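Local coordinates for 3,4-dihydroxy-2-butanone 4-phosphate synthase (Candida albicans, PDB 1TKS), which catalyses the conversion of D-ribulose 5-phosphate to formate and 3,4-dihydroxy-2-butanone 4-phosphate in riboflavin biosynthesis, at residues 35-40 against 161-166; 57-62 against 130-135. All coordinates share one frame; numbering follows the deposited sequence.

After helix 8-16 and strand 21-24 the chain forms strand 34-38, whose residues 35-40 are later paired with 161-166 to close contact 1. Helix 44-52 and then strand 59-63 follow, and residues 57-62 are paired in parallel with 130-135, closing contact 2 after a long excursion that includes helix 103-114. Contact 2 is thus nested inside the loop closed by contact 1. After 129-134 the chain runs through helix 145-155 into strand 162-166, which ends antiparallel to 34-38. The two contacts touch through probable backbone hydrogen bonds, Ile164 N to Cys59 O and Gly162 N to Pro61 O, so strand 162-166 joins the two pairs.

Contact 1 of 2, residues 35-40 against 161-166; sequences LIMAAE and AGVICE
Ile36 and Ile164 stand side by side on one face of an antiparallel strand pair, and the methyl CG2 of Ile164 fits into the fork of Ile36, 3.4 Å from CG1 and 3.5 Å from CG2, closer than usual carbon contact. With CG1 of Ile164 between its backbone N and carbonyl carbon (chi1 71°), the longer branch leads away and leaves CG2 as the bump. Ile164 packs near His145, a probable magnesium ligand, and Ile36 near Asp34, a probable substrate-binding residue. On the other face CG1 of Val163 presses on CG of Met37 at 3.5 Å, beyond which the chain leads away; Met37 also touches Phe20 and Lys46. Leu50 of helix 44-52 touches Leu35, Val163 and Cys165 there. Ala38 and Gly162 form a non-hydrogen-bonded pair, and past it Ala39 CB meets Ala161 CB at 3.7 Å. Leu35 and Cys165 exchange two backbone hydrogen bonds, as do Met37 and Val163. The last, Ala39 N to Ala161 O (3.2 Å), comes from well above the carbonyl plane; Ser153 OG bonds the same oxygen. The chemistry is therefore apolar on both faces, with five backbone bonds joining the strands; beside Ala39 a water accepts from Glu40 N and can donate to Ala161 O or Glu40 OE2.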
loop_
_atom_site.group_PDB
_atom_site.type_symbol
_atom_site.label_atom_id
_atom_site.label_comp_id
_atom_site.label_asym_id
_atom_site.label_seq_id
_atom_site.Cartn_x
_atom_site.Cartn_y
_atom_site.Cartn_z
ATOM N N LEU B 35 -2.325 12.553 -4.868
ATOM C CA LEU B 35 -3.533 13.087 -4.254
ATOM C C LEU B 35 -3.177 13.359 -2.797
ATOM O O LEU B 35 -2.556 12.522 -2.141
ATOM C CB LEU B 35 -4.668 12.065 -4.321
ATOM C CG LEU B 35 -5.397 11.997 -5.660
ATOM C CD1 LEU B 35 -6.360 10.827 -5.652
ATOM C CD2 LEU B 35 -6.135 13.310 -5.900
ATOM N N ILE B 36 -3.553 14.534 -2.299
ATOM C CA ILE B 36 -3.279 14.909 -0.911
ATOM C C ILE B 36 -4.483 15.613 -0.292
ATOM O O ILE B 36 -5.130 16.433 -0.943
ATOM C CB ILE B 36 -2.092 15.902 -0.784
ATOM C CG1 ILE B 36 -0.864 15.376 -1.532
ATOM C CG2 ILE B 36 -1.768 16.127 0.693
ATOM C CD1 ILE B 36 0.363 16.269 -1.410
ATOM N N MET B 37 -4.788 15.284 0.959
ATOM C CA MET B 37 -5.878 15.944 1.674
ATOM C C MET B 37 -5.595 15.930 3.164
ATOM O O MET B 37 -4.695 15.230 3.624
ATOM C CB MET B 37 -7.241 15.290 1.377
ATOM C CG MET B 37 -7.518 13.925 2.024
ATOM S SD MET B 37 -9.274 13.503 1.966
ATOM C CE MET B 37 -9.937 14.498 3.281
ATOM N N ALA B 38 -6.363 16.716 3.909
ATOM C CA ALA B 38 -6.204 16.813 5.354
ATOM C C ALA B 38 -6.455 15.467 6.025
ATOM O O ALA B 38 -7.485 14.838 5.806
ATOM C CB ALA B 38 -7.161 17.859 5.908
ATOM N N ALA B 39 -5.508 15.033 6.851
ATOM C CA ALA B 39 -5.635 13.754 7.540
ATOM C C ALA B 39 -6.875 13.683 8.426
ATOM O O ALA B 39 -7.569 12.662 8.459
ATOM C CB ALA B 39 -4.379 13.481 8.376
ATOM N N GLU B 40 -7.157 14.767 9.142
ATOM C CA GLU B 40 -8.301 14.800 10.046
ATOM C C GLU B 40 -9.651 14.799 9.346
ATOM O O GLU B 40 -10.681 14.582 9.983
ATOM C CB GLU B 40 -8.212 16.027 10.958
ATOM C CG GLU B 40 -8.222 17.354 10.218
ATOM C CD GLU B 40 -7.803 18.507 11.106
ATOM O OE1 GLU B 40 -8.661 19.063 11.823
ATOM O OE2 GLU B 40 -6.604 18.842 11.096
ATOM N N ALA B 161 -1.046 17.490 9.784
ATOM C CA ALA B 161 -1.095 16.112 9.322
ATOM C C ALA B 161 -1.861 16.016 8.013
ATOM O O ALA B 161 -2.894 16.659 7.839
ATOM C CB ALA B 161 -1.772 15.245 10.379
ATOM N N GLY B 162 -1.345 15.212 7.091
ATOM C CA GLY B 162 -2.013 15.029 5.815
ATOM C C GLY B 162 -1.993 13.562 5.429
ATOM O O GLY B 162 -1.490 12.724 6.176
ATOM N N VAL B 163 -2.554 13.240 4.271
ATOM C CA VAL B 163 -2.564 11.861 3.791
ATOM C C VAL B 163 -2.316 11.950 2.288
ATOM O O VAL B 163 -2.875 12.819 1.617
ATOM C CB VAL B 163 -3.912 11.152 4.119
ATOM C CG1 VAL B 163 -5.084 11.940 3.557
ATOM C CG2 VAL B 163 -3.907 9.732 3.568
ATOM N N ILE B 164 -1.469 11.070 1.760
ATOM C CA ILE B 164 -1.119 11.125 0.343
ATOM C C ILE B 164 -0.933 9.760 -0.315
ATOM O O ILE B 164 -0.742 8.746 0.357
ATOM C CB ILE B 164 0.207 11.924 0.132
ATOM C CG1 ILE B 164 1.407 11.125 0.656
ATOM C CG2 ILE B 164 0.148 13.255 0.878
ATOM C CD1 ILE B 164 2.766 11.777 0.353
ATOM N N CYS B 165 -0.993 9.748 -1.645
ATOM C CA CYS B 165 -0.771 8.530 -2.420
ATOM C C CYS B 165 -0.692 8.893 -3.896
ATOM O O CYS B 165 -1.346 9.833 -4.344
ATOM C CB CYS B 165 -1.877 7.503 -2.172
ATOM S SG CYS B 165 -1.284 5.792 -2.455
ATOM N N GLU B 166 0.106 8.130 -4.638
ATOM C CA GLU B 166 0.347 8.356 -6.066
ATOM C C GLU B 166 -0.784 7.957 -7.007
ATOM O O GLU B 166 -1.271 6.831 -6.951
ATOM C CB GLU B 166 1.604 7.601 -6.515
ATOM C CG GLU B 166 2.857 7.831 -5.685
ATOM C CD GLU B 166 2.935 6.944 -4.453
ATOM O OE1 GLU B 166 4.006 6.917 -3.815
ATOM O OE2 GLU B 166 1.934 6.277 -4.120
HETATM O O HOH W 1 -5.249 17.143 9.321
#

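Contact 2 of 2, residues 57-62 against 130-135; sequences YVCVPL and LPLRAV
Leu130 sets its methyl CD1 over the centre of the Tyr57 ring, 3.5 Å from the centroid and only 2° off the ring normal, a CH-pi contact with the two side chains crossing at about a right angle. Its other methyl, CD2, lies 3.6 Å from Tyr57 OH. CG of Tyr57 lies anti to the backbone N (chi1 -152°), which brings the ring face against Leu130 CD1. Tyr57 of the second subunit also packs on Leu130. On the sheet face of Leu130, Cys59 SG rests on Leu130 CB, and Cys59 CB meets Leu132 CD1 at 3.5 Å. On the reverse face Leu62 CD1 lies alongside Pro131 CB. The strands run parallel, 30° apart, and bond alternately. Val60 N gives to Leu130 O and Leu132 N to Val60 O, both donors well above the carbonyl plane, whereas Leu62 N to Leu132 O (2.7 Å) and Ala134 N to Leu62 O (2.7 Å) are short and nearly in line with their carbonyls. Helix 145-155 packs on the Pro61 and Leu132 face, bringing Thr146, a probable substrate-binding residue, against both. Helix 103-114 lies against Val60 and Leu62, and strand 162-166 pairs antiparallel with the other edge of 59-63.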
loop_
_atom_site.group_PDB
_atom_site.type_symbol
_atom_site.label_atom_id
_atom_site.label_comp_id
_atom_site.label_asym_id
_atom_site.label_seq_id
_atom_site.Cartn_x
_atom_site.Cartn_y
_atom_site.Cartn_z
ATOM N N TYR B 57 -0.397 2.483 -1.513
ATOM C CA TYR B 57 0.626 2.582 -0.469
ATOM C C TYR B 57 0.344 3.931 0.189
ATOM O O TYR B 57 1.084 4.895 0.008
ATOM C CB TYR B 57 2.025 2.575 -1.111
ATOM C CG TYR B 57 3.129 2.024 -0.233
ATOM C CD1 TYR B 57 3.090 0.707 0.216
ATOM C CD2 TYR B 57 4.223 2.810 0.130
ATOM C CE1 TYR B 57 4.112 0.180 1.002
ATOM C CE2 TYR B 57 5.255 2.291 0.919
ATOM C CZ TYR B 57 5.190 0.978 1.348
ATOM O OH TYR B 57 6.200 0.441 2.118
ATOM N N VAL B 58 -0.743 3.986 0.954
ATOM C CA VAL B 58 -1.186 5.224 1.592
ATOM C C VAL B 58 -0.344 5.670 2.778
ATOM O O VAL B 58 -0.182 4.939 3.760
ATOM C CB VAL B 58 -2.671 5.108 2.017
ATOM C CG1 VAL B 58 -3.137 6.399 2.667
ATOM C CG2 VAL B 58 -3.534 4.812 0.788
ATOM N N CYS B 59 0.173 6.891 2.674
ATOM C CA CYS B 59 1.027 7.478 3.696
ATOM C C CYS B 59 0.385 8.664 4.402
ATOM O O CYS B 59 -0.461 9.360 3.838
ATOM C CB CYS B 59 2.355 7.903 3.065
ATOM S SG CYS B 59 3.297 6.529 2.342
ATOM N N VAL B 60 0.803 8.888 5.643
ATOM C CA VAL B 60 0.266 9.981 6.430
ATOM C C VAL B 60 1.370 10.901 6.941
ATOM O O VAL B 60 1.990 10.641 7.972
ATOM C CB VAL B 60 -0.565 9.448 7.623
ATOM C CG1 VAL B 60 -1.035 10.605 8.494
ATOM C CG2 VAL B 60 -1.768 8.662 7.105
ATOM N N PRO B 61 1.652 11.981 6.194
ATOM C CA PRO B 61 2.686 12.937 6.597
ATOM C C PRO B 61 2.314 13.590 7.927
ATOM O O PRO B 61 1.180 14.034 8.111
ATOM C CB PRO B 61 2.682 13.940 5.450
ATOM C CG PRO B 61 2.389 13.080 4.276
ATOM C CD PRO B 61 1.262 12.199 4.788
ATOM N N LEU B 62 3.275 13.630 8.845
ATOM C CA LEU B 62 3.099 14.236 10.160
ATOM C C LEU B 62 4.371 15.015 10.447
ATOM O O LEU B 62 5.415 14.730 9.864
ATOM C CB LEU B 62 2.939 13.161 11.238
ATOM C CG LEU B 62 1.781 12.176 11.102
ATOM C CD1 LEU B 62 1.954 11.049 12.108
ATOM C CD2 LEU B 62 0.466 12.905 11.317
ATOM N N LEU B 130 1.160 4.082 6.791
ATOM C CA LEU B 130 2.562 4.470 6.758
ATOM C C LEU B 130 2.775 5.952 7.103
ATOM O O LEU B 130 2.731 6.813 6.220
ATOM C CB LEU B 130 3.138 4.187 5.359
ATOM C CG LEU B 130 3.185 2.723 4.887
ATOM C CD1 LEU B 130 2.576 2.607 3.489
ATOM C CD2 LEU B 130 4.628 2.220 4.881
ATOM N N PRO B 131 2.999 6.274 8.389
ATOM C CA PRO B 131 3.216 7.676 8.761
ATOM C C PRO B 131 4.554 8.140 8.187
ATOM O O PRO B 131 5.492 7.350 8.075
ATOM C CB PRO B 131 3.247 7.640 10.295
ATOM C CG PRO B 131 2.449 6.409 10.640
ATOM C CD PRO B 131 2.906 5.422 9.586
ATOM N N LEU B 132 4.635 9.418 7.823
ATOM C CA LEU B 132 5.864 9.990 7.274
ATOM C C LEU B 132 6.249 11.202 8.109
ATOM O O LEU B 132 5.384 11.973 8.514
ATOM C CB LEU B 132 5.659 10.426 5.824
ATOM C CG LEU B 132 5.171 9.360 4.848
ATOM C CD1 LEU B 132 5.221 9.914 3.431
ATOM C CD2 LEU B 132 6.034 8.118 4.962
ATOM N N ARG B 133 7.544 11.369 8.363
ATOM C CA ARG B 133 8.019 12.492 9.166
ATOM C C ARG B 133 8.470 13.692 8.341
ATOM O O ARG B 133 9.490 13.635 7.653
ATOM C CB ARG B 133 9.170 12.038 10.068
ATOM C CG ARG B 133 8.769 10.999 11.101
ATOM C CD ARG B 133 9.931 10.652 12.020
ATOM N NE ARG B 133 10.284 11.800 12.852
ATOM C CZ ARG B 133 11.169 11.772 13.843
ATOM N NH1 ARG B 133 11.807 10.648 14.138
ATOM N NH2 ARG B 133 11.412 12.872 14.541
ATOM N N ALA B 134 7.712 14.781 8.417
ATOM C CA ALA B 134 8.051 15.998 7.684
ATOM C C ALA B 134 9.096 16.781 8.479
ATOM O O ALA B 134 8.944 16.981 9.684
ATOM C CB ALA B 134 6.802 16.846 7.478
ATOM N N VAL B 135 10.151 17.230 7.806
ATOM C CA VAL B 135 11.211 17.971 8.483
ATOM C C VAL B 135 10.774 19.362 8.931
ATOM O O VAL B 135 9.897 19.980 8.321
ATOM C CB VAL B 135 12.472 18.118 7.583
ATOM C CG1 VAL B 135 12.970 16.749 7.165
ATOM C CG2 VAL B 135 12.162 18.973 6.353
#